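Local coordinates for protein ApaG (Shewanella oneidensis, PDB 1TZA) that is of unknown function but belongs to the ApaG family, small all-beta proteins whose core domain has an immunoglobulin-like E-set fold, at residues 32-46 / 72-86. Sequence-based numbering, arbitrary orientation.
Sequences YTITIINLGEQAAKL and TPTIPPNTAYQYTSG
Tyr32 lays one face of its ring over the extended backbone at Ser85 and Gly86, Ser85 C lying 4.0 Å above the ring plane, over its centre. Its CG sits between the backbone N and the carbonyl carbon (chi1 56°), which folds the ring across strand 79-86; Tyr83 has a similar first torsion, and its OH meets the Tyr32 ring at the edge. One water joins the two phenols, 2.8 Å from Tyr32 OH and 2.7 Å from Tyr83 OH. An alanine in place of Tyr32 would probably leave this water without one of its two phenol partners and uncover the backbone at Ser85 and Gly86. Beside the rings, Ile34 CB packs 3.5 Å from Tyr83 CE2, and Ile36 CG2 meets Ile75 CD1 at 3.5 Å, the two isoleucines crossing at about a right angle. On the opposite side of the sheet from Tyr32 and Ile34, Thr33 OG1 and Thr84 OG1 share a 2.7 Å hydrogen bond.

Behind these side chains, antiparallel backbone pairing runs from Tyr32-Ser85 to Ile36-Tyr81. Past it, Asn38 turns its amide inward: OD1 accepts from Gly40 N in an Asx turn, while ND2 donates to Gln42 O at 3.0 Å and weakly to Ile75 O and Pro76 O. Strand 44-46 then pairs with 74-75 in the second sheet. Farther out, Tyr100 bonds Tyr83 OH, and Glu18 of the second subunit bonds Ser85 OG. The contact thus bridges both sheets of the beta-sandwich: apolar packing fills the interior between them, and the Asn38 amide holds the connection 39-43 in shape with its stronger bonds and reaches the carbonyls of 75-76 only by weak ones, its two N-H hydrogens facing three acceptors.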
loop_
_atom_site.group_PDB
_atom_site.type_symbol
_atom_site.label_atom_id
_atom_site.label_comp_id
_atom_site.label_asym_id
_atom_site.label_seq_id
_atom_site.Cartn_x
_atom_site.Cartn_y
_atom_site.Cartn_z
ATOM N N TYR A 32 5.820 3.543 1.175
ATOM C CA TYR A 32 6.898 4.363 1.701
ATOM C C TYR A 32 6.665 4.544 3.200
ATOM O O TYR A 32 5.530 4.739 3.651
ATOM C CB TYR A 32 7.003 5.719 0.972
ATOM C CG TYR A 32 5.757 6.576 0.965
ATOM C CD1 TYR A 32 5.357 7.274 2.098
ATOM C CD2 TYR A 32 4.995 6.704 -0.192
ATOM C CE1 TYR A 32 4.228 8.087 2.079
ATOM C CE2 TYR A 32 3.876 7.503 -0.229
ATOM C CZ TYR A 32 3.493 8.197 0.910
ATOM O OH TYR A 32 2.379 9.000 0.871
ATOM N N THR A 33 7.745 4.425 3.964
ATOM C CA THR A 33 7.697 4.567 5.414
ATOM C C THR A 33 8.514 5.795 5.786
ATOM O O THR A 33 9.736 5.815 5.638
ATOM C CB THR A 33 8.275 3.319 6.109
ATOM O OG1 THR A 33 7.512 2.166 5.727
ATOM C CG2 THR A 33 8.219 3.479 7.632
ATOM N N ILE A 34 7.817 6.827 6.249
ATOM C CA ILE A 34 8.438 8.086 6.617
ATOM C C ILE A 34 8.683 8.151 8.119
ATOM O O ILE A 34 7.853 7.719 8.916
ATOM C CB ILE A 34 7.530 9.292 6.229
ATOM C CG1 ILE A 34 6.969 9.110 4.814
ATOM C CG2 ILE A 34 8.320 10.597 6.304
ATOM C CD1 ILE A 34 7.986 9.198 3.702
ATOM N N THR A 35 9.840 8.681 8.492
ATOM C CA THR A 35 10.189 8.857 9.896
ATOM C C THR A 35 10.431 10.347 10.032
ATOM O O THR A 35 11.266 10.918 9.327
ATOM C CB THR A 35 11.466 8.096 10.287
ATOM O OG1 THR A 35 11.243 6.684 10.147
ATOM C CG2 THR A 35 11.844 8.402 11.743
ATOM N N ILE A 36 9.672 10.970 10.923
ATOM C CA ILE A 36 9.757 12.396 11.163
ATOM C C ILE A 36 10.285 12.618 12.576
ATOM O O ILE A 36 9.571 12.426 13.562
ATOM C CB ILE A 36 8.368 13.019 10.984
ATOM C CG1 ILE A 36 7.874 12.726 9.563
ATOM C CG2 ILE A 36 8.419 14.503 11.220
ATOM C CD1 ILE A 36 6.372 12.639 9.431
ATOM N N ILE A 37 11.549 13.012 12.663
ATOM C CA ILE A 37 12.201 13.233 13.949
ATOM C C ILE A 37 12.167 14.689 14.391
ATOM O O ILE A 37 12.569 15.591 13.647
ATOM C CB ILE A 37 13.675 12.783 13.899
ATOM C CG1 ILE A 37 13.773 11.391 13.276
ATOM C CG2 ILE A 37 14.262 12.751 15.305
ATOM C CD1 ILE A 37 15.199 10.944 13.032
ATOM N N ASN A 38 11.675 14.915 15.605
ATOM C CA ASN A 38 11.618 16.259 16.155
ATOM C C ASN A 38 12.787 16.432 17.112
ATOM O O ASN A 38 12.747 15.975 18.258
ATOM C CB ASN A 38 10.296 16.485 16.882
ATOM C CG ASN A 38 10.268 17.786 17.647
ATOM O OD1 ASN A 38 10.871 18.778 17.238
ATOM N ND2 ASN A 38 9.550 17.797 18.760
ATOM N N LEU A 39 13.834 17.088 16.618
ATOM C CA LEU A 39 15.039 17.337 17.391
ATOM C C LEU A 39 14.913 18.646 18.167
ATOM O O LEU A 39 15.839 19.052 18.873
ATOM C CB LEU A 39 16.247 17.392 16.451
ATOM C CG LEU A 39 16.496 16.123 15.630
ATOM C CD1 LEU A 39 17.609 16.356 14.625
ATOM C CD2 LEU A 39 16.854 14.978 16.568
ATOM N N GLY A 40 13.760 19.299 18.034
ATOM C CA GLY A 40 13.529 20.553 18.729
ATOM C C GLY A 40 13.374 20.390 20.231
ATOM O O GLY A 40 13.320 19.274 20.747
ATOM N N GLU A 41 13.302 21.508 20.943
ATOM C CA GLU A 41 13.152 21.472 22.391
ATOM C C GLU A 41 11.686 21.699 22.735
ATOM O O GLU A 41 11.328 21.917 23.889
ATOM C CB GLU A 41 14.013 22.565 23.037
ATOM C CG GLU A 41 13.280 23.884 23.312
ATOM C CD GLU A 41 12.845 24.630 22.054
ATOM O OE1 GLU A 41 12.179 25.678 22.197
ATOM O OE2 GLU A 41 13.169 24.180 20.932
ATOM N N GLN A 42 10.841 21.628 21.716
ATOM C CA GLN A 42 9.412 21.863 21.875
ATOM C C GLN A 42 8.615 20.938 20.953
ATOM O O GLN A 42 9.092 20.558 19.887
ATOM C CB GLN A 42 9.152 23.331 21.550
ATOM C CG GLN A 42 7.723 23.767 21.348
ATOM C CD GLN A 42 7.662 25.265 21.068
ATOM O OE1 GLN A 42 8.487 25.800 20.316
ATOM N NE2 GLN A 42 6.691 25.950 21.673
ATOM N N ALA A 43 7.407 20.569 21.369
ATOM C CA ALA A 43 6.573 19.680 20.567
ATOM C C ALA A 43 6.215 20.310 19.224
ATOM O O ALA A 43 6.090 21.530 19.114
ATOM C CB ALA A 43 5.300 19.314 21.333
ATOM N N ALA A 44 6.059 19.464 18.209
ATOM C CA ALA A 44 5.710 19.916 16.864
ATOM C C ALA A 44 4.585 19.045 16.307
ATOM O O ALA A 44 4.650 17.811 16.357
ATOM C CB ALA A 44 6.928 19.851 15.951
ATOM N N LYS A 45 3.558 19.698 15.777
ATOM C CA LYS A 45 2.408 19.006 15.229
ATOM C C LYS A 45 2.364 19.075 13.710
ATOM O O LYS A 45 2.423 20.159 13.118
ATOM C CB LYS A 45 1.138 19.613 15.814
ATOM C CG LYS A 45 -0.154 18.946 15.402
ATOM C CD LYS A 45 -1.312 19.665 16.069
ATOM C CE LYS A 45 -2.635 19.071 15.682
ATOM N NZ LYS A 45 -3.750 19.855 16.274
ATOM N N LEU A 46 2.258 17.906 13.084
ATOM C CA LEU A 46 2.193 17.811 11.626
ATOM C C LEU A 46 0.752 18.057 11.183
ATOM O O LEU A 46 -0.116 17.217 11.397
ATOM C CB LEU A 46 2.662 16.421 11.180
ATOM C CG LEU A 46 2.923 16.193 9.689
ATOM C CD1 LEU A 46 3.765 14.931 9.498
ATOM C CD2 LEU A 46 1.599 16.102 8.948
ATOM N N THR A 72 -3.087 14.087 12.421
ATOM C CA THR A 72 -2.225 15.252 12.526
ATOM C C THR A 72 -1.526 14.966 13.857
ATOM O O THR A 72 -1.950 15.447 14.912
ATOM C CB THR A 72 -3.070 16.559 12.628
ATOM O OG1 THR A 72 -3.944 16.487 13.759
ATOM C CG2 THR A 72 -3.915 16.752 11.377
ATOM N N PRO A 73 -0.450 14.165 13.825
ATOM C CA PRO A 73 0.305 13.790 15.025
ATOM C C PRO A 73 1.161 14.868 15.680
ATOM O O PRO A 73 1.743 15.726 15.009
ATOM C CB PRO A 73 1.141 12.618 14.534
ATOM C CG PRO A 73 1.522 13.080 13.148
ATOM C CD PRO A 73 0.211 13.644 12.614
ATOM N N THR A 74 1.220 14.830 17.005
ATOM C CA THR A 74 2.043 15.779 17.741
ATOM C C THR A 74 3.295 14.999 18.118
ATOM O O THR A 74 3.226 13.948 18.755
ATOM C CB THR A 74 1.317 16.312 18.995
ATOM O OG1 THR A 74 0.193 17.109 18.586
ATOM C CG2 THR A 74 2.256 17.177 19.842
ATOM N N ILE A 75 4.437 15.500 17.672
ATOM C CA ILE A 75 5.713 14.849 17.934
ATOM C C ILE A 75 6.452 15.642 18.999
ATOM O O ILE A 75 6.898 16.768 18.751
ATOM C CB ILE A 75 6.578 14.810 16.659
ATOM C CG1 ILE A 75 5.726 14.351 15.475
ATOM C CG2 ILE A 75 7.745 13.876 16.853
ATOM C CD1 ILE A 75 6.393 14.545 14.134
ATOM N N PRO A 76 6.595 15.068 20.204
ATOM C CA PRO A 76 7.303 15.803 21.259
ATOM C C PRO A 76 8.806 15.847 20.973
ATOM O O PRO A 76 9.288 15.203 20.038
ATOM C CB PRO A 76 6.951 15.008 22.518
ATOM C CG PRO A 76 6.897 13.611 22.015
ATOM C CD PRO A 76 6.153 13.746 20.681
ATOM N N PRO A 77 9.566 16.613 21.767
ATOM C CA PRO A 77 11.015 16.694 21.545
ATOM C C PRO A 77 11.683 15.318 21.586
ATOM O O PRO A 77 11.167 14.389 22.203
ATOM C CB PRO A 77 11.484 17.594 22.685
ATOM C CG PRO A 77 10.303 18.509 22.889
ATOM C CD PRO A 77 9.142 17.544 22.831
ATOM N N ASN A 78 12.820 15.186 20.913
ATOM C CA ASN A 78 13.552 13.922 20.913
ATOM C C ASN A 78 12.660 12.701 20.639
ATOM O O ASN A 78 12.786 11.671 21.309
ATOM C CB ASN A 78 14.239 13.729 22.268
ATOM C CG ASN A 78 15.446 12.815 22.185
ATOM O OD1 ASN A 78 15.666 11.969 23.056
ATOM N ND2 ASN A 78 16.251 12.997 21.139
ATOM N N THR A 79 11.761 12.805 19.666
ATOM C CA THR A 79 10.885 11.680 19.345
ATOM C C THR A 79 10.805 11.509 17.842
ATOM O O THR A 79 10.820 12.487 17.104
ATOM C CB THR A 79 9.450 11.886 19.892
ATOM O OG1 THR A 79 9.506 12.118 21.307
ATOM C CG2 THR A 79 8.594 10.651 19.623
ATOM N N ALA A 80 10.723 10.257 17.402
ATOM C CA ALA A 80 10.643 9.921 15.991
ATOM C C ALA A 80 9.297 9.287 15.686
ATOM O O ALA A 80 9.026 8.181 16.138
ATOM C CB ALA A 80 11.752 8.950 15.632
ATOM N N TYR A 81 8.461 9.984 14.921
ATOM C CA TYR A 81 7.151 9.464 14.550
ATOM C C TYR A 81 7.238 8.807 13.183
ATOM O O TYR A 81 7.658 9.432 12.209
ATOM C CB TYR A 81 6.105 10.589 14.527
ATOM C CG TYR A 81 4.781 10.200 13.893
ATOM C CD1 TYR A 81 4.620 10.219 12.509
ATOM C CD2 TYR A 81 3.698 9.793 14.676
ATOM C CE1 TYR A 81 3.421 9.844 11.914
ATOM C CE2 TYR A 81 2.487 9.413 14.091
ATOM C CZ TYR A 81 2.359 9.442 12.704
ATOM O OH TYR A 81 1.190 9.057 12.092
ATOM N N GLN A 82 6.827 7.548 13.118
ATOM C CA GLN A 82 6.863 6.790 11.883
ATOM C C GLN A 82 5.473 6.425 11.386
ATOM O O GLN A 82 4.558 6.171 12.175
ATOM C CB GLN A 82 7.668 5.508 12.083
ATOM C CG GLN A 82 7.594 4.546 10.912
ATOM C CD GLN A 82 8.339 3.249 11.168
ATOM O OE1 GLN A 82 9.568 3.228 11.244
ATOM N NE2 GLN A 82 7.590 2.155 11.307
ATOM N N TYR A 83 5.324 6.399 10.066
ATOM C CA TYR A 83 4.063 6.038 9.440
ATOM C C TYR A 83 4.335 5.485 8.049
ATOM O O TYR A 83 5.382 5.744 7.444
ATOM C CB TYR A 83 3.133 7.247 9.366
ATOM C CG TYR A 83 3.319 8.131 8.163
ATOM C CD1 TYR A 83 2.659 7.851 6.961
ATOM C CD2 TYR A 83 4.108 9.277 8.232
ATOM C CE1 TYR A 83 2.772 8.697 5.864
ATOM C CE2 TYR A 83 4.234 10.128 7.138
ATOM C CZ TYR A 83 3.560 9.835 5.961
ATOM O OH TYR A 83 3.658 10.684 4.889
ATOM N N THR A 84 3.383 4.718 7.543
ATOM C CA THR A 84 3.537 4.131 6.235
ATOM C C THR A 84 2.320 4.408 5.371
ATOM O O THR A 84 1.186 4.369 5.844
ATOM C CB THR A 84 3.746 2.611 6.359
ATOM O OG1 THR A 84 5.044 2.359 6.920
ATOM C CG2 THR A 84 3.613 1.923 4.991
ATOM N N SER A 85 2.573 4.714 4.105
ATOM C CA SER A 85 1.513 4.958 3.142
ATOM C C SER A 85 2.021 4.389 1.824
ATOM O O SER A 85 2.919 3.566 1.828
ATOM C CB SER A 85 1.221 6.447 3.003
ATOM O OG SER A 85 0.090 6.644 2.166
ATOM N N GLY A 86 1.458 4.814 0.704
ATOM C CA GLY A 86 1.914 4.284 -0.565
ATOM C C GLY A 86 1.419 5.075 -1.757
ATOM O O GLY A 86 0.688 6.054 -1.613
HETATM O O HOH W 1 1.830 10.738 2.945
#